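Local coordinates for capsid protein (Macrobrachium rosenbergii nodavirus, PDB 5YKU) that forms the protruding spike domain of a shrimp nodavirus capsid, which pairs into dimeric spikes on the particle surface and here binds zinc ions, at residues A[89-92]-A[93-97]. Numbering follows the deposited sequence.
Sequences QANS and IGEAT
Asn91 meets Ile93, Gly94 and Glu95 in a local turn contact, within the loop that joins strand 81-89 to strand 96-104. A type I beta turn runs from Asn91 to Gly94, closed by a bond of 3.1 Å from Gly94 N to Asn91 O. One residue beyond the turn, Asn91 N donates to Glu95 O at 2.8 Å and closes the loop.

The Asn91 side chain folds over the turn. Its chi1 of 74° sets CG between the backbone N and the carbonyl carbon, which folds the amide back over the chain that follows. OD1 then accepts two backbone N-H groups, Ile93 N at 3.0 Å and Glu95 N at 2.9 Å. They arrive from opposite faces of the amide plane, each about 50° out of it. Two bonds on one oxygen should limit rotation of the amide.

Asn91 ND2 is bridged through one water to Glu95 OE1. It donates to that water at 3.1 Å, and the water donates to Glu95 OE1 at 2.7 Å. The Ile93 side chain crosses that of Asn91 at a slant, with Ile93 CG1 3.2 Å from Asn91 OD1. Gly94 has a positive phi of 78°, the left-handed shape a G1 bulge needs. Before the turn, Ala90 CB rests near Glu95 O and the Gly94 carbonyl carbon.

Glu95 OE2 is a zinc ligand and also hydrogen-bonds to Thr34 OG1. Gly94 and Leu36, and Ala90 and Ser40, share backbone hydrogen bonds that tie this loop to the one between strands 26-33 and 41-47. Strands 81-89 and 96-104 are not neighbours in the sheet, so this is not a two-strand hairpin turn. The arrangement is a type I turn plus G1 bulge, with an Asx turn at Asn91, beside a bound zinc ion.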
loop_
_atom_site.group_PDB
_atom_site.type_symbol
_atom_site.label_atom_id
_atom_site.label_comp_id
_atom_site.label_asym_id
_atom_site.label_seq_id
_atom_site.Cartn_x
_atom_site.Cartn_y
_atom_site.Cartn_z
ATOM N N GLN A 89 1.798 -11.955 1.346
ATOM C CA GLN A 89 1.605 -12.932 0.305
ATOM C C GLN A 89 0.194 -12.736 -0.223
ATOM O O GLN A 89 -0.756 -12.608 0.557
ATOM C CB GLN A 89 1.769 -14.341 0.858
ATOM C CG GLN A 89 1.675 -15.479 -0.144
ATOM C CD GLN A 89 2.063 -16.764 0.562
ATOM O OE1 GLN A 89 2.899 -16.771 1.449
ATOM N NE2 GLN A 89 1.262 -17.720 0.359
ATOM N N ALA A 90 0.054 -12.628 -1.551
ATOM C CA ALA A 90 -1.295 -12.599 -2.159
ATOM C C ALA A 90 -1.987 -13.935 -1.821
ATOM O O ALA A 90 -1.368 -14.990 -1.756
ATOM C CB ALA A 90 -1.260 -12.383 -3.654
ATOM N N ASN A 91 -3.319 -13.842 -1.708
ATOM C CA ASN A 91 -4.132 -15.053 -1.446
ATOM C C ASN A 91 -4.262 -15.855 -2.728
ATOM O O ASN A 91 -3.692 -15.556 -3.771
ATOM C CB ASN A 91 -5.414 -14.640 -0.751
ATOM C CG ASN A 91 -6.378 -13.971 -1.668
ATOM O OD1 ASN A 91 -6.211 -13.922 -2.891
ATOM N ND2 ASN A 91 -7.422 -13.417 -1.044
ATOM N N SER A 92 -5.101 -16.934 -2.569
ATOM C CA SER A 92 -5.235 -17.896 -3.649
ATOM C C SER A 92 -5.972 -17.353 -4.895
ATOM O O SER A 92 -5.933 -17.969 -5.930
ATOM C CB SER A 92 -6.051 -19.115 -3.188
ATOM O OG SER A 92 -7.339 -18.756 -2.795
ATOM N N ILE A 93 -6.590 -16.173 -4.767
ATOM C CA ILE A 93 -7.324 -15.514 -5.833
ATOM C C ILE A 93 -6.580 -14.231 -6.263
ATOM O O ILE A 93 -7.109 -13.416 -7.000
ATOM C CB ILE A 93 -8.789 -15.267 -5.516
ATOM C CG1 ILE A 93 -9.043 -14.385 -4.325
ATOM C CG2 ILE A 93 -9.478 -16.627 -5.359
ATOM C CD1 ILE A 93 -10.467 -13.797 -4.336
ATOM N N GLY A 94 -5.321 -14.037 -5.864
ATOM C CA GLY A 94 -4.562 -12.907 -6.328
ATOM C C GLY A 94 -4.856 -11.600 -5.672
ATOM O O GLY A 94 -4.609 -10.585 -6.307
ATOM N N GLU A 95 -5.312 -11.595 -4.456
ATOM C CA GLU A 95 -5.666 -10.421 -3.750
ATOM C C GLU A 95 -5.006 -10.330 -2.395
ATOM O O GLU A 95 -4.565 -11.295 -1.796
ATOM C CB GLU A 95 -7.212 -10.360 -3.613
ATOM C CG GLU A 95 -7.968 -10.359 -4.911
ATOM C CD GLU A 95 -9.438 -9.848 -4.748
ATOM O OE1 GLU A 95 -9.962 -9.910 -3.701
ATOM O OE2 GLU A 95 -9.840 -9.431 -5.806
ATOM N N ALA A 96 -5.070 -9.097 -1.847
ATOM C CA ALA A 96 -4.703 -8.881 -0.457
ATOM C C ALA A 96 -5.545 -7.761 0.084
ATOM O O ALA A 96 -5.716 -6.748 -0.594
ATOM C CB ALA A 96 -3.207 -8.599 -0.334
ATOM N N THR A 97 -6.046 -7.918 1.280
ATOM C CA THR A 97 -6.879 -6.935 1.911
ATOM C C THR A 97 -6.077 -6.148 2.908
ATOM O O THR A 97 -5.327 -6.688 3.714
ATOM C CB THR A 97 -8.042 -7.588 2.645
ATOM O OG1 THR A 97 -8.855 -8.319 1.697
ATOM C CG2 THR A 97 -8.940 -6.587 3.349
HETATM O O HOH W 1 -9.755 -11.512 -1.552
#